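Local coordinates for Exo-beta-1,3-galactanase (Bifidobacterium bifidum, PDB 5FLW), which probably hydrolyses beta-1,3-galactan from the chain end to release galactose, as an exo-acting enzyme of glycoside hydrolase family 43, at residues Glu189-Ile194 with Gln244-Pro250; Tyr200-Gly204 with Ile285-Ala290; Phe261-Arg267 with Pro277-Ile283. One frame throughout, in Å; residues are numbered along the deposited sequence.

Overall arrangement
The five four-stranded antiparallel sheets are the blades of a beta-propeller, the fold of family 43, and the three interactions illustrate how such blades are built and joined. Interaction 1 sets side by side the first strands of the fourth and fifth blades, 191-196 and 244-250. Interaction 2 joins the same two blades farther out, about 11 Å away between centres, and its segments alternate with those of interaction 1 along the chain. Interaction 3, about 9 Å from interaction 1 and 15 Å from interaction 2, lies within the fifth blade; in sequence it follows interaction 1 and falls between the segments of interaction 2, whose strand 278-286 it shares. Packing between blades complements strand pairing within them.

Interaction 1. Residues Glu189-Ile194 with Gln244-Pro250; sequences ESPTII and QVDIVVP
Two short strands run side by side in nearly the same direction: 191-194 and 244-250 diverge by 18°, and their axes approach to 6.2 Å. This is too far for direct backbone pairing; the nearest CA pairs are S190 and D246 (5.7 Å), T192 and I247 (5.3 Å), I194 and V249 (6.8 Å). The chain turns a corner at S190 (phi/psi 38/59), while a classic beta bulge sets D246 and I247 both opposite I264 of the neighbouring strand. Side chains supply the missing bonds. S190 (p) gives OG to V245 O at 2.7 Å, and T192 (t) accepts V248 N on OG1 at 3.2 Å. A water lies within hydrogen-bonding distance of both backbones, 2.8 Å from P191 O and 2.7 Å from D246 O. Farther along, I194 (chi1 and chi2 both p) brings CG2 to 4.0 Å from V248 CG1 and 3.9 Å from P250 CD. At the other end Q244 hydrogen-bonds W268 and S205, while D246, pointing away, forms a salt bridge with R83. S190 and T192 thus link two parallel first strands of consecutive four-stranded sheets, the mark of the inner wall of a five-bladed beta-propeller, the family 43 fold.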
loop_
_atom_site.group_PDB
_atom_site.type_symbol
_atom_site.label_atom_id
_atom_site.label_comp_id
_atom_site.label_asym_id
_atom_site.label_seq_id
_atom_site.Cartn_x
_atom_site.Cartn_y
_atom_site.Cartn_z
ATOM N N GLU A 189 -0.762 -9.366 -5.891
ATOM C CA GLU A 189 -0.054 -8.761 -4.768
ATOM C C GLU A 189 -0.299 -7.252 -4.671
ATOM O O GLU A 189 -1.182 -6.730 -5.342
ATOM C CB GLU A 189 1.427 -9.146 -4.720
ATOM C CG GLU A 189 2.253 -8.693 -5.898
ATOM C CD GLU A 189 3.679 -9.213 -5.839
ATOM O OE1 GLU A 189 4.141 -9.632 -4.759
ATOM O OE2 GLU A 189 4.343 -9.188 -6.883
ATOM N N SER A 190 0.522 -6.427 -3.873
ATOM C CA SER A 190 0.359 -4.981 -3.679
ATOM C C SER A 190 -1.121 -4.594 -3.599
ATOM O O SER A 190 -1.599 -3.783 -4.381
ATOM C CB SER A 190 1.111 -4.165 -4.742
ATOM O OG SER A 190 0.554 -4.306 -6.035
ATOM N N PRO A 191 -1.839 -5.168 -2.637
ATOM C CA PRO A 191 -3.281 -4.899 -2.544
ATOM C C PRO A 191 -3.607 -3.500 -2.029
ATOM O O PRO A 191 -2.904 -2.940 -1.170
ATOM C CB PRO A 191 -3.762 -5.961 -1.536
ATOM C CG PRO A 191 -2.555 -6.211 -0.670
ATOM C CD PRO A 191 -1.399 -6.179 -1.652
ATOM N N THR A 192 -4.743 -2.981 -2.523
ATOM C CA THR A 192 -5.335 -1.744 -2.024
ATOM C C THR A 192 -6.850 -1.824 -2.238
ATOM O O THR A 192 -7.302 -2.379 -3.246
ATOM C CB THR A 192 -4.685 -0.512 -2.702
ATOM O OG1 THR A 192 -5.300 0.694 -2.218
ATOM C CG2 THR A 192 -4.765 -0.593 -4.220
ATOM N N ILE A 193 -7.631 -1.302 -1.277
ATOM C CA ILE A 193 -9.093 -1.345 -1.332
ATOM C C ILE A 193 -9.666 0.031 -1.020
ATOM O O ILE A 193 -9.246 0.688 -0.062
ATOM C CB ILE A 193 -9.688 -2.395 -0.345
ATOM C CG1 ILE A 193 -9.319 -3.823 -0.783
ATOM C CG2 ILE A 193 -11.235 -2.271 -0.206
ATOM C CD1 ILE A 193 -9.749 -4.938 0.166
ATOM N N ILE A 194 -10.686 0.422 -1.784
ATOM C CA ILE A 194 -11.496 1.602 -1.496
ATOM C C ILE A 194 -12.960 1.172 -1.522
ATOM O O ILE A 194 -13.306 0.059 -1.936
ATOM C CB ILE A 194 -11.255 2.815 -2.449
ATOM C CG1 ILE A 194 -11.597 2.480 -3.912
ATOM C CG2 ILE A 194 -9.828 3.355 -2.328
ATOM C CD1 ILE A 194 -13.030 2.692 -4.300
ATOM N N GLN A 244 3.562 -0.664 -10.886
ATOM C CA GLN A 244 2.902 -1.651 -10.039
ATOM C C GLN A 244 2.011 -0.898 -9.056
ATOM O O GLN A 244 2.513 -0.092 -8.260
ATOM C CB GLN A 244 3.925 -2.493 -9.262
ATOM C CG GLN A 244 3.234 -3.569 -8.397
ATOM C CD GLN A 244 4.194 -4.374 -7.529
ATOM O OE1 GLN A 244 5.267 -3.889 -7.170
ATOM N NE2 GLN A 244 3.813 -5.622 -7.201
ATOM N N VAL A 245 0.691 -1.158 -9.112
ATOM C CA VAL A 245 -0.241 -0.453 -8.231
ATOM C C VAL A 245 0.257 -0.532 -6.795
ATOM O O VAL A 245 0.705 -1.583 -6.312
ATOM C CB VAL A 245 -1.689 -0.972 -8.361
ATOM C CG1 VAL A 245 -1.812 -2.439 -7.929
ATOM C CG2 VAL A 245 -2.643 -0.108 -7.527
ATOM N N ASP A 246 0.228 0.608 -6.126
ATOM C CA ASP A 246 0.549 0.652 -4.713
ATOM C C ASP A 246 -0.651 1.015 -3.868
ATOM O O ASP A 246 -0.908 0.363 -2.854
ATOM C CB ASP A 246 1.654 1.662 -4.422
ATOM C CG ASP A 246 1.926 1.745 -2.951
ATOM O OD1 ASP A 246 2.608 0.819 -2.460
ATOM O OD2 ASP A 246 1.392 2.682 -2.291
ATOM N N ILE A 247 -1.377 2.061 -4.258
ATOM C CA ILE A 247 -2.497 2.546 -3.457
ATOM C C ILE A 247 -3.448 3.329 -4.352
ATOM O O ILE A 247 -3.032 3.949 -5.337
ATOM C CB ILE A 247 -1.990 3.377 -2.251
ATOM C CG1 ILE A 247 -3.113 3.605 -1.227
ATOM C CG2 ILE A 247 -1.307 4.687 -2.722
ATOM C CD1 ILE A 247 -2.596 3.986 0.148
ATOM N N VAL A 248 -4.742 3.262 -4.024
ATOM C CA VAL A 248 -5.785 4.138 -4.546
ATOM C C VAL A 248 -6.420 4.814 -3.324
ATOM O O VAL A 248 -6.728 4.134 -2.331
ATOM C CB VAL A 248 -6.828 3.338 -5.362
ATOM C CG1 VAL A 248 -8.007 4.223 -5.785
ATOM C CG2 VAL A 248 -6.189 2.660 -6.568
ATOM N N VAL A 249 -6.563 6.143 -3.366
ATOM C CA VAL A 249 -7.222 6.861 -2.267
ATOM C C VAL A 249 -8.392 7.707 -2.750
ATOM O O VAL A 249 -8.328 8.290 -3.837
ATOM C CB VAL A 249 -6.250 7.699 -1.409
ATOM C CG1 VAL A 249 -5.293 6.791 -0.620
ATOM C CG2 VAL A 249 -5.537 8.739 -2.265
ATOM N N PRO A 250 -9.478 7.784 -1.976
ATOM C CA PRO A 250 -10.518 8.787 -2.242
ATOM C C PRO A 250 -10.047 10.172 -1.787
ATOM O O PRO A 250 -9.372 10.322 -0.761
ATOM C CB PRO A 250 -11.702 8.290 -1.396
ATOM C CG PRO A 250 -11.072 7.524 -0.252
ATOM C CD PRO A 250 -9.744 6.979 -0.764
HETATM O O HOH W 1 -1.919 -0.407 -0.434
#

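Interaction 2. Residues Tyr200-Gly204 with Ile285-Ala290; sequences YYWFG and IADGVA
Extended strand 200-204 sends alternate side chains, Y201 and F203, across to a tight hairpin, 285-290; the backbones stay apart, the nearest CA atoms, of Y201 and G288, being 7.7 Å from each other. Y201 (m) is the first residue of the segment to make contact, laying its ring over I285, whose CG2 is 3.6 Å from the ring centroid and 15° off the normal, a CH-pi contact. Its hydroxyl reaches the turn itself, where G288 N donates to Y201 OH at 2.7 Å. This is a type I' turn, A286 to V289, closed by A286 N to V289 O and V289 N to A286 O, both 3.0 Å. D287 (57/41) and G288 (81/4) take left-handed backbone angles, and at G288 a CB would jam against the preceding carbonyl. Two residues on from Y201, F203 (also m) brings CZ to 4.0 Å from I285 CD1, and its ring edge meets A290, CE2 to CB 3.7 Å. Here the two aromatic rings fill the gap between the fourth and fifth blades of the propeller. Strand 199-205 lies between 191-196 and 216-220, and W202, out of reach of the hairpin, packs on strand 159-165 of the preceding blade.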
loop_
_atom_site.group_PDB
_atom_site.type_symbol
_atom_site.label_atom_id
_atom_site.label_comp_id
_atom_site.label_asym_id
_atom_site.label_seq_id
_atom_site.Cartn_x
_atom_site.Cartn_y
_atom_site.Cartn_z
ATOM N N TYR A 200 -17.144 -2.245 -2.618
ATOM C CA TYR A 200 -15.699 -2.288 -2.382
ATOM C C TYR A 200 -14.974 -2.562 -3.695
ATOM O O TYR A 200 -15.414 -3.390 -4.500
ATOM C CB TYR A 200 -15.354 -3.406 -1.396
ATOM C CG TYR A 200 -16.030 -3.291 -0.042
ATOM C CD1 TYR A 200 -15.492 -2.479 0.954
ATOM C CD2 TYR A 200 -17.215 -3.996 0.240
ATOM C CE1 TYR A 200 -16.104 -2.371 2.191
ATOM C CE2 TYR A 200 -17.836 -3.892 1.476
ATOM C CZ TYR A 200 -17.279 -3.071 2.451
ATOM O OH TYR A 200 -17.881 -2.960 3.694
ATOM N N TYR A 201 -13.872 -1.853 -3.916
ATOM C CA TYR A 201 -13.025 -2.055 -5.085
ATOM C C TYR A 201 -11.647 -2.454 -4.569
ATOM O O TYR A 201 -11.062 -1.736 -3.759
ATOM C CB TYR A 201 -12.907 -0.784 -5.941
ATOM C CG TYR A 201 -14.215 -0.254 -6.561
ATOM C CD1 TYR A 201 -15.229 0.277 -5.765
ATOM C CD2 TYR A 201 -14.392 -0.236 -7.951
ATOM C CE1 TYR A 201 -16.415 0.778 -6.330
ATOM C CE2 TYR A 201 -15.561 0.259 -8.530
ATOM C CZ TYR A 201 -16.573 0.763 -7.716
ATOM O OH TYR A 201 -17.736 1.275 -8.286
ATOM N N TRP A 202 -11.148 -3.600 -5.037
ATOM C CA TRP A 202 -9.898 -4.205 -4.590
ATOM C C TRP A 202 -8.979 -4.322 -5.802
ATOM O O TRP A 202 -9.301 -5.033 -6.763
ATOM C CB TRP A 202 -10.228 -5.591 -4.020
ATOM C CG TRP A 202 -9.113 -6.446 -3.484
ATOM C CD1 TRP A 202 -7.762 -6.193 -3.499
ATOM C CD2 TRP A 202 -9.270 -7.735 -2.856
ATOM N NE1 TRP A 202 -7.074 -7.242 -2.916
ATOM C CE2 TRP A 202 -7.976 -8.196 -2.508
ATOM C CE3 TRP A 202 -10.382 -8.535 -2.540
ATOM C CZ2 TRP A 202 -7.767 -9.438 -1.880
ATOM C CZ3 TRP A 202 -10.176 -9.761 -1.900
ATOM C CH2 TRP A 202 -8.875 -10.192 -1.565
ATOM N N PHE A 203 -7.831 -3.639 -5.748
ATOM C CA PHE A 203 -6.843 -3.620 -6.819
ATOM C C PHE A 203 -5.613 -4.427 -6.412
ATOM O O PHE A 203 -5.262 -4.488 -5.230
ATOM C CB PHE A 203 -6.393 -2.181 -7.123
ATOM C CG PHE A 203 -7.523 -1.252 -7.479
ATOM C CD1 PHE A 203 -8.347 -0.712 -6.494
ATOM C CD2 PHE A 203 -7.768 -0.911 -8.803
ATOM C CE1 PHE A 203 -9.408 0.152 -6.843
ATOM C CE2 PHE A 203 -8.825 -0.043 -9.150
ATOM C CZ PHE A 203 -9.630 0.483 -8.167
ATOM N N GLY A 204 -4.935 -5.013 -7.408
ATOM C CA GLY A 204 -3.674 -5.691 -7.161
ATOM C C GLY A 204 -2.908 -5.926 -8.449
ATOM O O GLY A 204 -3.392 -5.642 -9.550
ATOM N N ILE A 285 -13.662 5.968 -10.977
ATOM C CA ILE A 285 -14.328 4.877 -10.261
ATOM C C ILE A 285 -15.807 5.209 -10.138
ATOM O O ILE A 285 -16.166 6.206 -9.503
ATOM C CB ILE A 285 -13.693 4.647 -8.873
ATOM C CG1 ILE A 285 -12.200 4.290 -9.031
ATOM C CG2 ILE A 285 -14.492 3.642 -8.051
ATOM C CD1 ILE A 285 -11.522 3.985 -7.761
ATOM N N ALA A 286 -16.661 4.400 -10.769
ATOM C CA ALA A 286 -18.101 4.632 -10.760
ATOM C C ALA A 286 -18.806 3.367 -11.224
ATOM O O ALA A 286 -18.370 2.744 -12.204
ATOM C CB ALA A 286 -18.463 5.817 -11.668
ATOM N N ASP A 287 -19.859 2.960 -10.488
ATOM C CA ASP A 287 -20.784 1.889 -10.902
ATOM C C ASP A 287 -20.080 0.563 -11.191
ATOM O O ASP A 287 -20.401 -0.131 -12.155
ATOM C CB ASP A 287 -21.672 2.308 -12.083
ATOM C CG ASP A 287 -22.296 3.673 -11.884
ATOM O OD1 ASP A 287 -22.951 3.874 -10.834
ATOM O OD2 ASP A 287 -22.130 4.540 -12.770
ATOM N N GLY A 288 -19.109 0.207 -10.353
ATOM C CA GLY A 288 -18.420 -1.055 -10.506
ATOM C C GLY A 288 -17.327 -1.051 -11.537
ATOM O O GLY A 288 -16.708 -2.101 -11.771
ATOM N N VAL A 289 -17.047 0.092 -12.146
ATOM C CA VAL A 289 -16.036 0.190 -13.182
ATOM C C VAL A 289 -14.921 1.104 -12.684
ATOM O O VAL A 289 -15.185 2.206 -12.190
ATOM C CB VAL A 289 -16.629 0.689 -14.509
ATOM C CG1 VAL A 289 -15.524 0.812 -15.548
ATOM C CG2 VAL A 289 -17.686 -0.261 -14.960
ATOM N N ALA A 290 -13.685 0.633 -12.791
ATOM C CA ALA A 290 -12.502 1.425 -12.484
ATOM C C ALA A 290 -11.683 1.585 -13.764
ATOM O O ALA A 290 -11.503 0.618 -14.515
ATOM C CB ALA A 290 -11.643 0.764 -11.394
#

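Interaction 3. Residues Phe261-Arg267 with Pro277-Ile283; sequences FLFIGDR and PIVQMPI
Strands 261-266 and 278-283 pair as an antiparallel hairpin, their axes 4.4 Å apart and their directions 144° apart, a marked twist. F263/M281 and G265/V279 are hydrogen-bonded pairs: F263 N to M281 O 2.8 Å and M281 N to F263 O 3.0 Å, then G265 N to V279 O 2.9 Å and V279 N to G265 O 2.8 Å. R267 N to P277 O (3.0 Å) extends the ladder beyond them. At the other end I283 N reaches F261 O (3.1 Å), and a water accepts from F261 N (2.9 Å) and donates to I283 O (2.7 Å).

F263, V279 and I283, all chi1 t, share one face: F263 CB lies 4.0 Å from I283 CB and its CE1 4.1 Å from V279 CG1. A CB on G265 would sit 2.9 Å from F263 CZ, so glycine leaves space for this ring. R267 (m, t, t) lays its guanidinium against V279, NE to CG2 3.8 Å, while hydrogen-bonding carbonyls of Y241, D242 and T301. On the opposite face I264 (m) meets I278 (p), CG2 to CB 4.3 Å, and Q280 extends (t, t) to F56 O. L262, initially pointing away, curls back through t, p until CD1 is 3.5 Å from M281 O.

These are the two middle strands of a four-stranded propeller blade: 244-250 flanks 261-266, 289-291 flanks 278-286, and helix 239-242 packs against F263 and M281.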
loop_
_atom_site.group_PDB
_atom_site.type_symbol
_atom_site.label_atom_id
_atom_site.label_comp_id
_atom_site.label_asym_id
_atom_site.label_seq_id
_atom_site.Cartn_x
_atom_site.Cartn_y
_atom_site.Cartn_z
ATOM N N PHE A 261 -10.562 10.140 -7.146
ATOM C CA PHE A 261 -9.654 9.137 -6.606
ATOM C C PHE A 261 -8.287 9.352 -7.232
ATOM O O PHE A 261 -8.178 9.761 -8.400
ATOM C CB PHE A 261 -10.163 7.714 -6.892
ATOM C CG PHE A 261 -11.494 7.408 -6.257
ATOM C CD1 PHE A 261 -12.689 7.714 -6.918
ATOM C CD2 PHE A 261 -11.554 6.826 -4.998
ATOM C CE1 PHE A 261 -13.919 7.438 -6.324
ATOM C CE2 PHE A 261 -12.765 6.547 -4.399
ATOM C CZ PHE A 261 -13.959 6.851 -5.056
ATOM N N LEU A 262 -7.254 9.063 -6.442
ATOM C CA LEU A 262 -5.862 9.142 -6.863
ATOM C C LEU A 262 -5.264 7.737 -6.881
ATOM O O LEU A 262 -5.448 6.972 -5.928
ATOM C CB LEU A 262 -5.052 10.030 -5.910
ATOM C CG LEU A 262 -3.649 10.375 -6.392
ATOM C CD1 LEU A 262 -3.705 11.292 -7.604
ATOM C CD2 LEU A 262 -2.835 10.979 -5.239
ATOM N N PHE A 263 -4.600 7.399 -7.992
ATOM C CA PHE A 263 -3.807 6.182 -8.149
ATOM C C PHE A 263 -2.324 6.541 -8.008
ATOM O O PHE A 263 -1.848 7.472 -8.665
ATOM C CB PHE A 263 -4.053 5.588 -9.550
ATOM C CG PHE A 263 -3.031 4.541 -9.994
ATOM C CD1 PHE A 263 -1.811 4.921 -10.604
ATOM C CD2 PHE A 263 -3.300 3.173 -9.836
ATOM C CE1 PHE A 263 -0.884 3.953 -11.002
ATOM C CE2 PHE A 263 -2.381 2.207 -10.244
ATOM C CZ PHE A 263 -1.162 2.604 -10.820
ATOM N N ILE A 264 -1.592 5.776 -7.185
ATOM C CA ILE A 264 -0.134 5.819 -7.144
ATOM C C ILE A 264 0.393 4.403 -7.390
ATOM O O ILE A 264 -0.069 3.444 -6.756
ATOM C CB ILE A 264 0.393 6.428 -5.827
ATOM C CG1 ILE A 264 0.075 7.937 -5.803
ATOM C CG2 ILE A 264 1.904 6.167 -5.675
ATOM C CD1 ILE A 264 0.336 8.632 -4.491
ATOM N N GLY A 265 1.323 4.283 -8.351
ATOM C CA GLY A 265 2.023 3.042 -8.595
ATOM C C GLY A 265 3.523 3.279 -8.552
ATOM O O GLY A 265 4.001 4.389 -8.754
ATOM N N ASP A 266 4.265 2.210 -8.254
ATOM C CA ASP A 266 5.724 2.254 -8.185
ATOM C C ASP A 266 6.342 1.802 -9.505
ATOM O O ASP A 266 5.923 0.792 -10.072
ATOM C CB ASP A 266 6.251 1.350 -7.061
ATOM C CG ASP A 266 5.889 1.865 -5.681
ATOM O OD1 ASP A 266 6.465 2.877 -5.260
ATOM O OD2 ASP A 266 5.012 1.274 -5.025
ATOM N N ARG A 267 7.374 2.537 -9.962
ATOM C CA ARG A 267 8.279 2.121 -11.058
ATOM C C ARG A 267 9.595 1.669 -10.433
ATOM O O ARG A 267 10.552 2.442 -10.343
ATOM C CB ARG A 267 8.566 3.273 -12.015
ATOM C CG ARG A 267 7.574 3.399 -13.078
ATOM C CD ARG A 267 8.065 4.141 -14.322
ATOM N NE ARG A 267 6.931 4.141 -15.218
ATOM C CZ ARG A 267 6.749 4.987 -16.217
ATOM N NH1 ARG A 267 7.650 5.936 -16.483
ATOM N NH2 ARG A 267 5.648 4.862 -16.948
ATOM N N PRO A 277 10.929 5.850 -9.559
ATOM C CA PRO A 277 9.854 6.847 -9.704
ATOM C C PRO A 277 8.507 6.294 -9.237
ATOM O O PRO A 277 8.348 5.112 -8.891
ATOM C CB PRO A 277 9.820 7.121 -11.220
ATOM C CG PRO A 277 11.124 6.664 -11.727
ATOM C CD PRO A 277 11.529 5.493 -10.863
ATOM N N ILE A 278 7.510 7.184 -9.246
ATOM C CA ILE A 278 6.109 6.806 -9.063
ATOM C C ILE A 278 5.317 7.245 -10.296
ATOM O O ILE A 278 5.721 8.146 -11.046
ATOM C CB ILE A 278 5.459 7.392 -7.775
ATOM C CG1 ILE A 278 5.411 8.937 -7.843
ATOM C CG2 ILE A 278 6.206 6.887 -6.515
ATOM C CD1 ILE A 278 4.676 9.592 -6.682
ATOM N N VAL A 279 4.183 6.585 -10.491
ATOM C CA VAL A 279 3.172 7.009 -11.446
ATOM C C VAL A 279 1.980 7.497 -10.623
ATOM O O VAL A 279 1.377 6.721 -9.873
ATOM C CB VAL A 279 2.779 5.865 -12.402
ATOM C CG1 VAL A 279 1.581 6.279 -13.254
ATOM C CG2 VAL A 279 3.977 5.451 -13.291
ATOM N N GLN A 280 1.650 8.783 -10.754
ATOM C CA GLN A 280 0.591 9.408 -9.977
ATOM C C GLN A 280 -0.441 9.955 -10.957
ATOM O O GLN A 280 -0.103 10.776 -11.828
ATOM C CB GLN A 280 1.164 10.530 -9.127
ATOM C CG GLN A 280 0.151 11.264 -8.274
ATOM C CD GLN A 280 0.828 12.268 -7.337
ATOM O OE1 GLN A 280 1.639 11.891 -6.477
ATOM N NE2 GLN A 280 0.503 13.547 -7.502
ATOM N N MET A 281 -1.686 9.486 -10.836
ATOM C CA MET A 281 -2.698 9.764 -11.848
ATOM C C MET A 281 -4.064 9.770 -11.191
ATOM O O MET A 281 -4.281 9.026 -10.227
ATOM C CB MET A 281 -2.693 8.678 -12.939
ATOM C CG MET A 281 -1.408 8.546 -13.761
ATOM S SD MET A 281 -1.437 7.074 -14.813
ATOM C CE MET A 281 -2.784 7.491 -15.975
ATOM N N PRO A 282 -5.021 10.534 -11.721
ATOM C CA PRO A 282 -6.416 10.329 -11.314
ATOM C C PRO A 282 -6.908 8.992 -11.860
ATOM O O PRO A 282 -6.470 8.528 -12.919
ATOM C CB PRO A 282 -7.150 11.497 -11.972
ATOM C CG PRO A 282 -6.354 11.763 -13.214
ATOM C CD PRO A 282 -4.919 11.448 -12.880
ATOM N N ILE A 283 -7.763 8.326 -11.088
ATOM C CA ILE A 283 -8.387 7.085 -11.527
ATOM C C ILE A 283 -9.896 7.252 -11.405
ATOM O O ILE A 283 -10.389 7.777 -10.401
ATOM C CB ILE A 283 -7.835 5.853 -10.771
ATOM C CG1 ILE A 283 -8.371 4.544 -11.378
ATOM C CG2 ILE A 283 -8.141 5.930 -9.290
ATOM C CD1 ILE A 283 -7.717 3.278 -10.859
HETATM O O HOH W 2 -11.457 10.188 -9.892
HETATM O O HOH W 3 8.799 3.957 -6.169
#